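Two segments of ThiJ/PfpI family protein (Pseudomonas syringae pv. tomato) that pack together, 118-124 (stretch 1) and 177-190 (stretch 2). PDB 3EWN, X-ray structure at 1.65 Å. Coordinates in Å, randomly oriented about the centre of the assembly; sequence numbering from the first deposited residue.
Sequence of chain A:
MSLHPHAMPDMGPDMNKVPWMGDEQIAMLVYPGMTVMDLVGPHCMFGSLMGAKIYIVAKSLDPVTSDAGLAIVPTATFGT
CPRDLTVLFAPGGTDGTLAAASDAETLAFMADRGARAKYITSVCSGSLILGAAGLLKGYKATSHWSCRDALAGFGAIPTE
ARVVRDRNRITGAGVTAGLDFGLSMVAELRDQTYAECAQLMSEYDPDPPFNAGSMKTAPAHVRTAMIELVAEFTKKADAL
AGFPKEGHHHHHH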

# COMPACT_ATOMS: atom_id res chain seq x y z
N LYS A 118 7.89 -4.10 -22.57
CA LYS A 118 8.08 -2.71 -22.98
C LYS A 118 8.77 -1.94 -21.85
O LYS A 118 9.64 -1.10 -22.09
N TYR A 119 8.39 -2.25 -20.62
CA TYR A 119 8.98 -1.62 -19.45
C TYR A 119 9.38 -2.69 -18.45
O TYR A 119 8.63 -3.63 -18.20
N ILE A 120 10.58 -2.54 -17.88
CA ILE A 120 11.11 -3.46 -16.88
C ILE A 120 11.19 -2.61 -15.62
O ILE A 120 11.91 -1.61 -15.58
N THR A 121 10.43 -2.99 -14.60
CA THR A 121 10.37 -2.19 -13.39
C THR A 121 10.45 -2.96 -12.09
O THR A 121 10.30 -4.18 -12.06
N SER A 122 10.67 -2.23 -11.01
CA SER A 122 10.75 -2.83 -9.68
C SER A 122 10.70 -1.71 -8.65
O SER A 122 10.87 -0.54 -8.98
N VAL A 123 10.44 -2.10 -7.41
CA VAL A 123 10.40 -1.16 -6.31
C VAL A 123 11.19 -1.79 -5.16
O VAL A 123 11.18 -3.01 -4.99
N CYS A 124 11.90 -0.97 -4.40
CA CYS A 124 12.64 -1.47 -3.25
C CYS A 124 13.68 -2.52 -3.65
O CYS A 124 14.29 -2.42 -4.71
N ALA A 177 8.25 4.34 -1.83
CA ALA A 177 8.62 4.97 -3.09
C ALA A 177 7.76 4.42 -4.23
O ALA A 177 7.63 5.05 -5.28
N GLY A 178 7.20 3.24 -4.02
CA GLY A 178 6.36 2.62 -5.03
C GLY A 178 5.21 3.49 -5.50
O GLY A 178 4.78 3.38 -6.65
N LEU A 179 4.70 4.34 -4.62
CA LEU A 179 3.60 5.22 -4.99
C LEU A 179 4.05 6.27 -6.01
O LEU A 179 3.33 6.56 -6.96
N ASP A 180 5.23 6.84 -5.80
CA ASP A 180 5.73 7.85 -6.72
C ASP A 180 6.10 7.19 -8.05
O ASP A 180 5.88 7.75 -9.12
N PHE A 181 6.65 5.99 -7.95
CA PHE A 181 7.00 5.22 -9.13
C PHE A 181 5.71 4.94 -9.91
O PHE A 181 5.65 5.13 -11.13
N GLY A 182 4.68 4.51 -9.19
CA GLY A 182 3.40 4.19 -9.81
C GLY A 182 2.71 5.36 -10.49
O GLY A 182 2.26 5.24 -11.63
N LEU A 183 2.63 6.49 -9.81
CA LEU A 183 1.98 7.66 -10.38
C LEU A 183 2.71 8.11 -11.65
O LEU A 183 2.09 8.51 -12.64
N SER A 184 4.03 8.03 -11.63
CA SER A 184 4.81 8.40 -12.80
C SER A 184 4.52 7.41 -13.93
O SER A 184 4.45 7.80 -15.10
N MSE A 185 4.37 6.13 -13.59
CA MSE A 185 4.08 5.13 -14.62
C MSE A 185 2.72 5.39 -15.26
O MSE A 185 2.55 5.23 -16.47
N VAL A 186 1.74 5.79 -14.45
CA VAL A 186 0.41 6.08 -14.98
C VAL A 186 0.48 7.19 -16.04
O VAL A 186 -0.17 7.11 -17.08
N ALA A 187 1.28 8.22 -15.78
CA ALA A 187 1.41 9.32 -16.73
C ALA A 187 2.15 8.85 -17.98
O ALA A 187 1.83 9.25 -19.10
N GLU A 188 3.16 8.01 -17.78
CA GLU A 188 3.96 7.46 -18.89
C GLU A 188 3.07 6.64 -19.82
O GLU A 188 3.13 6.79 -21.04
N LEU A 189 2.24 5.79 -19.23
CA LEU A 189 1.35 4.92 -20.00
C LEU A 189 0.16 5.64 -20.65
O LEU A 189 -0.25 5.30 -21.76
N ARG A 190 -0.39 6.63 -19.96
CA ARG A 190 -1.52 7.39 -20.49
C ARG A 190 -1.01 8.82 -20.67
O ARG A 190 -0.27 9.09 -21.61

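What fills the centre of the contact between the strand and the helix? The two run nearly antiparallel, at 153°, with their axes 8.9 Å apart at closest approach, and Phe 181 packs between them. Its CA-to-CB bond points toward the strand, and chi1 of 155° (t) with chi2 of 77° sets the ring against Thr 121 and Val 123, the two strand residues whose CB atoms point toward the helix there. Phe 181 CZ lies 3.4 Å from Thr 121 CB, and Phe 181 CD2 lies 3.6 Å from Val 123 CG2; both strand atoms approach the ring obliquely. Thr 121 has chi1 of 68° (p), and its OG1 is hydrogen-bonded elsewhere in the structure. Ser 122, between them in sequence, has its CA-to-CB bond pointing away, in keeping with the alternation along a strand, yet its backbone O sits over one face of the Phe 181 ring, 4.5 Å from Phe 181 CE1.

Why do the backbones come so close at the Val 123 end? Opposite Val 123 the helix carries Gly 178, and the two CA atoms are just 5.7 Å apart. Val 123, with chi1 of 164° (t), brings its CG2 to 3.7 Å from Gly 178 CA, so the valine methyl rests directly on the helix backbone. A CB on Gly 178 would point sideways and still fall a tight 3.5 Å from Val 123 CG1.

How is the wider gap toward Tyr 119 closed? Here the nearest CA atoms, those of Tyr 119 and Met 185, stand 9.6 Å apart, and longer side chains span the distance. Met 185 is a selenomethionine whose CB leaves sideways; its three chi angles are all m, and its end comes nearer the strand. Its CE lies over one face of the Tyr 119 ring, 4.0 Å from Tyr 119 CG, while its SE is 4.3 Å from Thr 121 CG2. Leu 189 (m, t) also starts sideways, but its CD2 reaches to 3.7 Å from Tyr 119 CE2, approaching the ring obliquely.

Where does the packing turn polar? Tyr 119 takes chi1 of -63° (m), which slants its buried ring toward the C-terminal part of the helix and places the hydroxyl beside Glu 188. Tyr 119 OH donates a short hydrogen bond of 2.6 Å to Glu 188 OE2, the one hydrogen bond between the stretches, with the acceptor near the ring plane. The CA-to-CB bond of Glu 188 points toward the strand, and chi1 of 172° (t) followed by chi2 of 64° (p) brings its carboxylate to the hydroxyl; its OE1 is hydrogen-bonded elsewhere in the structure. Thus a single ring is apolar surface for Met 185 and Leu 189 and, at its tip, a polar anchor.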

# COMPACT_ATOMS: atom_id res chain seq x y z
CB LYS A 118 6.72 -2.06 -23.30
CG LYS A 118 6.84 -0.70 -23.97
CD LYS A 118 5.47 -0.14 -24.35
CE LYS A 118 5.60 1.23 -25.01
NZ LYS A 118 4.29 1.82 -25.39
CB TYR A 119 7.98 -0.68 -18.78
CG TYR A 119 7.56 0.50 -19.63
CD1 TYR A 119 8.37 1.63 -19.75
CD2 TYR A 119 6.35 0.47 -20.32
CE1 TYR A 119 7.97 2.71 -20.53
CE2 TYR A 119 5.94 1.55 -21.10
CZ TYR A 119 6.76 2.67 -21.20
OH TYR A 119 6.36 3.73 -21.97
CB ILE A 120 12.50 -3.97 -17.29
CG1 ILE A 120 12.36 -4.84 -18.54
CG2 ILE A 120 13.15 -4.74 -16.14
CD1 ILE A 120 13.68 -5.33 -19.11
CB THR A 121 9.06 -1.39 -13.37
OG1 THR A 121 7.96 -2.31 -13.21
CG2 THR A 121 8.87 -0.62 -14.68
CB SER A 122 12.05 -3.62 -9.50
OG SER A 122 13.18 -2.77 -9.44
CB VAL A 123 8.94 -0.88 -5.85
CG1 VAL A 123 8.92 -0.23 -4.47
CG2 VAL A 123 8.26 0.03 -6.86
CB CYS A 124 11.64 -2.05 -2.25
SG CYS A 124 12.23 -2.21 -0.55
CB ALA A 177 10.11 4.73 -3.38
CB LEU A 179 3.05 5.92 -3.75
CG LEU A 179 2.22 5.05 -2.82
CD1 LEU A 179 1.95 5.80 -1.52
CD2 LEU A 179 0.91 4.67 -3.51
CB ASP A 180 6.93 8.58 -6.10
CG ASP A 180 6.53 9.39 -4.88
OD1 ASP A 180 5.41 9.92 -4.89
OD2 ASP A 180 7.32 9.49 -3.92
CB PHE A 181 7.64 3.90 -8.68
CG PHE A 181 7.50 2.79 -9.68
CD1 PHE A 181 8.31 2.74 -10.80
CD2 PHE A 181 6.54 1.80 -9.50
CE1 PHE A 181 8.17 1.72 -11.74
CE2 PHE A 181 6.39 0.77 -10.42
CZ PHE A 181 7.21 0.73 -11.55
CB LEU A 183 1.95 8.81 -9.36
CG LEU A 183 1.10 10.03 -9.70
CD1 LEU A 183 -0.37 9.61 -9.91
CD2 LEU A 183 1.21 11.04 -8.57
CB SER A 184 6.30 8.41 -12.48
OG SER A 184 6.61 9.51 -11.64
CB MSE A 185 4.11 3.71 -14.02
CG MSE A 185 5.53 3.17 -13.73
SE MSE A 185 6.68 3.05 -15.29
CE MSE A 185 5.67 1.82 -16.34
CB VAL A 186 -0.56 6.51 -13.86
CG1 VAL A 186 -1.86 7.03 -14.46
CG2 VAL A 186 -0.85 5.33 -12.93
CB ALA A 187 2.15 10.49 -16.09
CB GLU A 188 5.08 6.58 -18.34
CG GLU A 188 5.88 5.79 -19.38
CD GLU A 188 6.66 6.68 -20.34
OE1 GLU A 188 6.96 7.83 -19.97
OE2 GLU A 188 6.99 6.21 -21.45
CB LEU A 189 0.85 3.79 -19.09
CG LEU A 189 1.98 2.87 -18.61
CD1 LEU A 189 1.46 1.92 -17.53
CD2 LEU A 189 2.55 2.09 -19.79
CB ARG A 190 -2.70 7.33 -19.51
CG ARG A 190 -3.19 5.90 -19.24
CD ARG A 190 -3.60 5.19 -20.53
NE ARG A 190 -3.96 3.79 -20.30
CZ ARG A 190 -5.14 3.36 -19.86
NH1 ARG A 190 -6.12 4.22 -19.61
NH2 ARG A 190 -5.34 2.07 -19.66